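Local coordinates for flagellar biosynthetic protein flhB (Aquifex aeolicus, PDB 3B1S) that is the C-terminal domain of a membrane protein probably required for export of flagellar components and for building the rod of the basal body, at residues Ile4-Lys9 and Arg51-Ala56; Pro18-Lys23 and Lys61-Lys66. One frame throughout, in Å; residues are numbered along the deposited sequence.

From the N terminus, the chain runs through strand 4-9, turns, and returns antiparallel as strand 19-25, with backbone bonds such as Lys-9 N to Val-19 O (2.9 Å) joining the two. It then passes through helix 27-39, the short strand 43-45 and helix 47-53. The 51-56 segment, which carries the C-terminal part of that helix, comes back to strand 4-9 in contact 1, closing a loop of 41 intervening residues. Contact 2 follows: the loop at 61-66, just before helix 68-84, returns to the start of strand 19-25. The segments alternate along the sequence, so the two closures cross rather than nest. Together they tie neighbouring strands of one sheet to successive parts of the C-terminal half, their centres about 8 Å apart.

Contact 1: Ile4-Lys9 and Arg51-Ala56; sequences IAIALK and RALYPA
Ile-6 and Tyr-54 carry much of this contact, their side chains slanting across one another with the methyl CD1 of Ile-6 3.3 Å from ring atom CD1 of Tyr-54. That methyl approaches obliquely, neither squarely over the ring nor in its plane. Ile-4, two residues earlier in the strand, slides past the tyrosine in the reverse direction; its CD1 is modelled too close to the ring for its exact placement there to be trusted. Ala-5 O also lies oblique to the ring, 3.9 Å from Tyr-54 CE1. Leu-53 reaches the strand with a single methyl. Its CG stands anti to the backbone N (chi1 -173°), and CD2 ends 4.1 Å from Ile-6 CG1 and 4.2 Å from Ile-6 CG2. No hydrogen bond crosses between the two segments, and their direct contact is almost wholly apolar. Polar anchoring comes from Lys-23, whose NZ bonds to the carbonyl O of Tyr-54, while strand 4-9 is bonded to strand 19-25 and pairs with an antiparallel strand of the other protein chain. Leu-53 and Tyr-54 thus pack on the Ile-4/Ile-6 side of strand 4-9, while Ala-5 and Ala-7 touch helix 27-39, in a small mixed helix-and-strand domain, the C-terminal domain of FlhB.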
ATOM      1  N   ILE D   4      -4.518  -4.676   8.395  1.00 88.55           N
ATOM      2  CA  ILE D   4      -4.540  -3.622   7.391  1.00 85.34           C
ATOM      3  C   ILE D   4      -3.140  -3.315   6.853  1.00 83.42           C
ATOM      4  O   ILE D   4      -2.166  -3.539   7.534  1.00 83.55           O
ATOM      5  CB  ILE D   4      -5.181  -2.365   7.919  1.00 85.23           C
ATOM      6  CG1 ILE D   4      -4.893  -1.209   6.984  1.00 84.08           C
ATOM      7  CG2 ILE D   4      -4.653  -2.062   9.257  1.00 85.37           C
ATOM      8  CD1 ILE D   4      -5.824  -0.152   7.180  1.00 85.51           C
ATOM      9  N   ALA D   5      -3.094  -2.820   5.623  1.00 80.21           N
ATOM     10  CA  ALA D   5      -1.853  -2.462   4.973  1.00 76.91           C
ATOM     11  C   ALA D   5      -2.036  -1.460   3.850  1.00 75.03           C
ATOM     12  O   ALA D   5      -3.043  -1.481   3.192  1.00 74.95           O
ATOM     13  CB  ALA D   5      -1.235  -3.685   4.427  1.00 76.22           C
ATOM     14  N   ILE D   6      -1.043  -0.610   3.616  1.00 72.50           N
ATOM     15  CA  ILE D   6      -1.060   0.369   2.491  1.00 69.58           C
ATOM     16  C   ILE D   6       0.237   0.375   1.716  1.00 67.69           C
ATOM     17  O   ILE D   6       1.209   0.870   2.205  1.00 67.63           O
ATOM     18  CB  ILE D   6      -1.302   1.819   2.971  1.00 68.95           C
ATOM     19  CG1 ILE D   6      -2.277   1.866   4.144  1.00 68.82           C
ATOM     20  CG2 ILE D   6      -1.774   2.662   1.839  1.00 68.20           C
ATOM     21  CD1 ILE D   6      -3.589   1.242   3.877  1.00 67.16           C
ATOM     22  N   ALA D   7       0.251  -0.152   0.511  1.00 66.50           N
ATOM     23  CA  ALA D   7       1.478  -0.212  -0.258  1.00 66.93           C
ATOM     24  C   ALA D   7       1.754   1.084  -1.064  1.00 68.18           C
ATOM     25  O   ALA D   7       0.843   1.678  -1.635  1.00 67.90           O
ATOM     26  CB  ALA D   7       1.461  -1.394  -1.150  1.00 65.89           C
ATOM     27  N   LEU D   8       3.017   1.524  -1.093  1.00 69.23           N
ATOM     28  CA  LEU D   8       3.376   2.802  -1.691  1.00 69.87           C
ATOM     29  C   LEU D   8       4.559   2.627  -2.599  1.00 71.04           C
ATOM     30  O   LEU D   8       5.486   1.900  -2.271  1.00 70.80           O
ATOM     31  CB  LEU D   8       3.652   3.866  -0.623  1.00 68.98           C
ATOM     32  CG  LEU D   8       2.482   4.242   0.315  1.00 68.69           C
ATOM     33  CD1 LEU D   8       2.864   5.351   1.304  1.00 68.76           C
ATOM     34  CD2 LEU D   8       1.219   4.646  -0.408  1.00 66.08           C
ATOM     35  N   LYS D   9       4.498   3.261  -3.763  1.00 73.01           N
ATOM     36  CA  LYS D   9       5.611   3.281  -4.691  1.00 76.12           C
ATOM     37  C   LYS D   9       6.041   4.704  -4.781  1.00 78.24           C
ATOM     38  O   LYS D   9       5.205   5.589  -4.824  1.00 79.06           O
ATOM     39  CB  LYS D   9       5.191   2.812  -6.071  1.00 76.02           C
ATOM     40  CG  LYS D   9       6.302   2.777  -7.096  1.00 78.21           C
ATOM     41  CD  LYS D   9       5.724   2.886  -8.517  1.00 81.35           C
ATOM     42  CE  LYS D   9       6.719   3.490  -9.516  1.00 82.74           C
ATOM     43  NZ  LYS D   9       5.985   3.964 -10.743  1.00 84.13           N
ATOM     44  N   ARG D  51      -4.261   3.251   9.803  1.00100.89           N
ATOM     45  CA  ARG D  51      -5.677   3.603  10.084  1.00101.26           C
ATOM     46  C   ARG D  51      -6.077   4.915   9.413  1.00100.84           C
ATOM     47  O   ARG D  51      -7.037   4.942   8.670  1.00100.97           O
ATOM     48  CB  ARG D  51      -5.980   3.643  11.608  1.00101.41           C
ATOM     49  CG  ARG D  51      -7.281   4.407  12.033  1.00102.34           C
ATOM     50  CD  ARG D  51      -7.936   3.786  13.315  1.00104.04           C
ATOM     51  NE  ARG D  51      -9.141   4.490  13.806  1.00103.81           N
ATOM     52  CZ  ARG D  51     -10.404   4.072  13.654  1.00103.01           C
ATOM     53  NH1 ARG D  51     -10.679   2.944  13.006  1.00101.99           N
ATOM     54  NH2 ARG D  51     -11.404   4.795  14.144  1.00102.45           N
ATOM     55  N   ALA D  52      -5.318   5.979   9.661  1.00100.90           N
ATOM     56  CA  ALA D  52      -5.660   7.311   9.172  1.00100.92           C
ATOM     57  C   ALA D  52      -5.509   7.423   7.665  1.00100.96           C
ATOM     58  O   ALA D  52      -6.142   8.272   7.034  1.00101.11           O
ATOM     59  CB  ALA D  52      -4.812   8.360   9.860  1.00100.89           C
ATOM     60  N   LEU D  53      -4.682   6.560   7.088  1.00100.65           N
ATOM     61  CA  LEU D  53      -4.344   6.654   5.670  1.00100.45           C
ATOM     62  C   LEU D  53      -5.329   5.901   4.739  1.00100.61           C
ATOM     63  O   LEU D  53      -5.549   6.297   3.581  1.00100.51           O
ATOM     64  CB  LEU D  53      -2.902   6.177   5.490  1.00100.05           C
ATOM     65  CG  LEU D  53      -2.109   6.245   4.193  1.00 99.26           C
ATOM     66  CD1 LEU D  53      -1.949   7.646   3.629  1.00 97.38           C
ATOM     67  CD2 LEU D  53      -0.768   5.664   4.522  1.00100.03           C
ATOM     68  N   TYR D  54      -5.946   4.846   5.273  1.00100.55           N
ATOM     69  CA  TYR D  54      -6.761   3.910   4.491  1.00100.43           C
ATOM     70  C   TYR D  54      -7.973   4.502   3.746  1.00100.20           C
ATOM     71  O   TYR D  54      -8.052   4.396   2.510  1.00100.17           O
ATOM     72  CB  TYR D  54      -7.216   2.732   5.365  1.00100.45           C
ATOM     73  CG  TYR D  54      -7.462   1.484   4.560  1.00101.26           C
ATOM     74  CD1 TYR D  54      -6.651   0.374   4.726  1.00101.69           C
ATOM     75  CD2 TYR D  54      -8.480   1.422   3.600  1.00101.74           C
ATOM     76  CE1 TYR D  54      -6.838  -0.764   3.989  1.00101.61           C
ATOM     77  CE2 TYR D  54      -8.678   0.276   2.853  1.00101.44           C
ATOM     78  CZ  TYR D  54      -7.844  -0.808   3.058  1.00101.37           C
ATOM     79  OH  TYR D  54      -7.996  -1.962   2.349  1.00102.25           O
ATOM     80  N   PRO D  55      -8.941   5.094   4.490  1.00 99.93           N
ATOM     81  CA  PRO D  55     -10.123   5.610   3.796  1.00 99.32           C
ATOM     82  C   PRO D  55      -9.749   6.798   2.940  1.00 98.42           C
ATOM     83  O   PRO D  55     -10.469   7.146   2.007  1.00 98.31           O
ATOM     84  CB  PRO D  55     -11.033   6.060   4.947  1.00 99.64           C
ATOM     85  CG  PRO D  55     -10.550   5.279   6.163  1.00 99.87           C
ATOM     86  CD  PRO D  55      -9.066   5.264   5.954  1.00 99.97           C
ATOM     87  N   ALA D  56      -8.598   7.381   3.256  1.00 97.36           N
ATOM     88  CA  ALA D  56      -8.197   8.669   2.725  1.00 96.56           C
ATOM     89  C   ALA D  56      -7.871   8.647   1.230  1.00 95.76           C
ATOM     90  O   ALA D  56      -8.185   9.589   0.498  1.00 95.86           O
ATOM     91  CB  ALA D  56      -7.023   9.216   3.528  1.00 96.37           C
TER

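Contact 2: Pro18-Lys23 and Lys61-Lys66; sequences PVVVAK and KEISPK
The pyrrolidine ring of Pro-18 meets Ile-63 at its CD-CG bond, where the methyl CD1 of Ile-63 lies 3.8 Å from Pro-18 CD, the two side chains crossing at a slant. Val-71 and Ile-75 of helix 68-84 also touch the proline, and Ile-63 itself touches Tyr-68 and Val-71 of the same helix. The other flat group is the peptide carbonyl of Pro-18. Ile-63 N donates to Pro-18 O at 2.9 Å, with an N-H...O angle of 158° and the donor nearly in line with the C=O bond (164°). Glu-62 CA adds a weaker CA-H...O contact to Pro-18 O at 3.4 Å. Ile-63 holds CG1 between its backbone N and carbonyl carbon (chi1 61°), and from CG1 the chain goes on to the CD1 that meets Pro-18. The side chains of Ile-63 and Val-20 cross at about a right angle, Ile-63 CG2 4.1 Å from Val-20 CG2. The same Val-20 methyl lies 3.6 Å from Lys-61 O, and Val-20 is itself backbone-bonded to Gly-60. An extended loop is thus pinned beside the start of strand 19-25, at the edge of the domain's sheet, and leads directly into C-terminal helix 68-84.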
ATOM      1  N   PRO D  18       4.434   9.830  -3.108  1.00 82.38           N
ATOM      2  CA  PRO D  18       4.078   8.400  -3.109  1.00 80.95           C
ATOM      3  C   PRO D  18       2.690   8.032  -3.716  1.00 79.53           C
ATOM      4  O   PRO D  18       1.656   8.566  -3.313  1.00 78.86           O
ATOM      5  CB  PRO D  18       4.128   8.051  -1.626  1.00 80.93           C
ATOM      6  CG  PRO D  18       5.087   9.058  -1.044  1.00 81.07           C
ATOM      7  CD  PRO D  18       4.809  10.290  -1.754  1.00 81.86           C
ATOM      8  N   VAL D  19       2.718   7.124  -4.687  1.00 77.90           N
ATOM      9  CA  VAL D  19       1.554   6.509  -5.307  1.00 77.18           C
ATOM     10  C   VAL D  19       1.089   5.320  -4.453  1.00 76.35           C
ATOM     11  O   VAL D  19       1.880   4.451  -4.126  1.00 76.07           O
ATOM     12  CB  VAL D  19       1.933   5.933  -6.716  1.00 77.47           C
ATOM     13  CG1 VAL D  19       0.709   5.528  -7.513  1.00 77.15           C
ATOM     14  CG2 VAL D  19       2.738   6.924  -7.510  1.00 77.90           C
ATOM     15  N   VAL D  20      -0.193   5.255  -4.119  1.00 75.39           N
ATOM     16  CA  VAL D  20      -0.725   4.079  -3.439  1.00 74.14           C
ATOM     17  C   VAL D  20      -0.901   2.955  -4.434  1.00 73.64           C
ATOM     18  O   VAL D  20      -1.771   3.031  -5.268  1.00 73.44           O
ATOM     19  CB  VAL D  20      -2.114   4.351  -2.861  1.00 74.14           C
ATOM     20  CG1 VAL D  20      -2.540   3.208  -1.957  1.00 73.46           C
ATOM     21  CG2 VAL D  20      -2.160   5.690  -2.140  1.00 73.39           C
ATOM     22  N   VAL D  21      -0.090   1.910  -4.373  1.00 73.58           N
ATOM     23  CA  VAL D  21      -0.266   0.838  -5.350  1.00 73.44           C
ATOM     24  C   VAL D  21      -1.198  -0.286  -4.893  1.00 73.50           C
ATOM     25  O   VAL D  21      -1.661  -1.072  -5.703  1.00 73.67           O
ATOM     26  CB  VAL D  21       1.070   0.279  -5.907  1.00 73.58           C
ATOM     27  CG1 VAL D  21       2.120   1.349  -5.907  1.00 73.46           C
ATOM     28  CG2 VAL D  21       1.548  -0.961  -5.163  1.00 73.62           C
ATOM     29  N   ALA D  22      -1.476  -0.345  -3.596  1.00 73.70           N
ATOM     30  CA  ALA D  22      -2.386  -1.321  -3.030  1.00 73.44           C
ATOM     31  C   ALA D  22      -2.856  -0.810  -1.674  1.00 74.33           C
ATOM     32  O   ALA D  22      -2.121  -0.077  -1.013  1.00 74.70           O
ATOM     33  CB  ALA D  22      -1.685  -2.613  -2.874  1.00 72.87           C
ATOM     34  N   LYS D  23      -4.088  -1.149  -1.283  1.00 75.13           N
ATOM     35  CA  LYS D  23      -4.530  -1.054   0.118  1.00 75.56           C
ATOM     36  C   LYS D  23      -5.286  -2.356   0.485  1.00 76.21           C
ATOM     37  O   LYS D  23      -5.813  -3.010  -0.406  1.00 75.80           O
ATOM     38  CB  LYS D  23      -5.326   0.232   0.374  1.00 75.26           C
ATOM     39  CG  LYS D  23      -6.727   0.294  -0.223  1.00 76.11           C
ATOM     40  CD  LYS D  23      -7.463   1.539   0.258  1.00 75.94           C
ATOM     41  CE  LYS D  23      -8.753   1.792  -0.532  1.00 77.44           C
ATOM     42  NZ  LYS D  23      -9.526   2.956   0.032  1.00 76.89           N
ATOM     43  N   LYS D  61      -3.535   6.500  -7.206  1.00 89.74           N
ATOM     44  CA  LYS D  61      -3.432   7.937  -7.065  1.00 91.23           C
ATOM     45  C   LYS D  61      -2.547   8.461  -5.905  1.00 91.74           C
ATOM     46  O   LYS D  61      -2.784   8.159  -4.727  1.00 91.79           O
ATOM     47  CB  LYS D  61      -4.830   8.546  -7.064  1.00 91.43           C
ATOM     48  CG  LYS D  61      -5.521   8.335  -8.416  1.00 93.26           C
ATOM     49  CD  LYS D  61      -6.951   8.873  -8.448  1.00 96.32           C
ATOM     50  CE  LYS D  61      -7.624   8.515  -9.785  1.00 97.81           C
ATOM     51  NZ  LYS D  61      -8.770   9.428 -10.063  1.00 98.03           N
ATOM     52  N   GLU D  62      -1.663   9.392  -6.237  1.00 92.28           N
ATOM     53  CA  GLU D  62      -0.679   9.941  -5.328  1.00 92.63           C
ATOM     54  C   GLU D  62      -1.331  10.483  -4.108  1.00 93.23           C
ATOM     55  O   GLU D  62      -2.413  11.000  -4.157  1.00 93.79           O
ATOM     56  CB  GLU D  62       0.015  11.129  -5.963  1.00 92.25           C
ATOM     57  CG  GLU D  62       1.030  10.806  -6.979  1.00 91.98           C
ATOM     58  CD  GLU D  62       1.723  12.031  -7.447  1.00 92.72           C
ATOM     59  OE1 GLU D  62       2.603  11.934  -8.304  1.00 95.09           O
ATOM     60  OE2 GLU D  62       1.384  13.105  -6.958  1.00 93.40           O
ATOM     61  N   ILE D  63      -0.658  10.324  -2.991  1.00 93.88           N
ATOM     62  CA  ILE D  63      -1.204  10.704  -1.710  1.00 94.25           C
ATOM     63  C   ILE D  63      -1.468  12.199  -1.718  1.00 94.88           C
ATOM     64  O   ILE D  63      -0.932  12.936  -2.550  1.00 94.09           O
ATOM     65  CB  ILE D  63      -0.270  10.290  -0.548  1.00 94.17           C
ATOM     66  CG1 ILE D  63       1.091  10.979  -0.659  1.00 94.38           C
ATOM     67  CG2 ILE D  63      -0.042   8.804  -0.587  1.00 94.06           C
ATOM     68  CD1 ILE D  63       1.936  10.944   0.595  1.00 94.75           C
ATOM     69  N   SER D  64      -2.323  12.584  -0.796  1.00 96.49           N
ATOM     70  CA  SER D  64      -2.618  13.984  -0.541  1.00 97.96           C
ATOM     71  C   SER D  64      -1.347  14.676  -0.112  1.00 98.62           C
ATOM     72  O   SER D  64      -0.530  14.072   0.598  1.00 98.76           O
ATOM     73  CB  SER D  64      -3.638  14.125   0.597  1.00 98.13           C
ATOM     74  OG  SER D  64      -4.874  13.581   0.253  1.00 99.93           O
ATOM     75  N   PRO D  65      -1.139  15.972  -0.575  1.00 98.79           N
ATOM     76  CA  PRO D  65      -0.173  16.850   0.074  1.00 98.84           C
ATOM     77  C   PRO D  65      -0.223  16.790   1.617  1.00 98.93           C
ATOM     78  O   PRO D  65       0.825  16.701   2.264  1.00 98.80           O
ATOM     79  CB  PRO D  65      -0.539  18.218  -0.495  1.00 99.11           C
ATOM     80  CG  PRO D  65      -0.891  17.880  -1.934  1.00 98.83           C
ATOM     81  CD  PRO D  65      -1.608  16.542  -1.857  1.00 98.72           C
ATOM     82  N   LYS D  66      -1.395  16.621   2.191  1.00 98.94           N
ATOM     83  CA  LYS D  66      -1.454  16.594   3.625  1.00 99.03           C
ATOM     84  C   LYS D  66      -0.593  15.523   4.206  1.00 99.35           C
ATOM     85  O   LYS D  66       0.179  15.784   5.103  1.00 99.72           O
ATOM     86  CB  LYS D  66      -2.858  16.225   4.041  1.00 99.18           C
ATOM     87  CG  LYS D  66      -2.860  15.323   5.244  1.00 99.56           C
ATOM     88  CD  LYS D  66      -4.036  15.580   6.164  1.00 99.80           C
ATOM     89  CE  LYS D  66      -3.647  15.336   7.618  1.00100.70           C
ATOM     90  NZ  LYS D  66      -4.727  15.615   8.601  1.00100.20           N
TER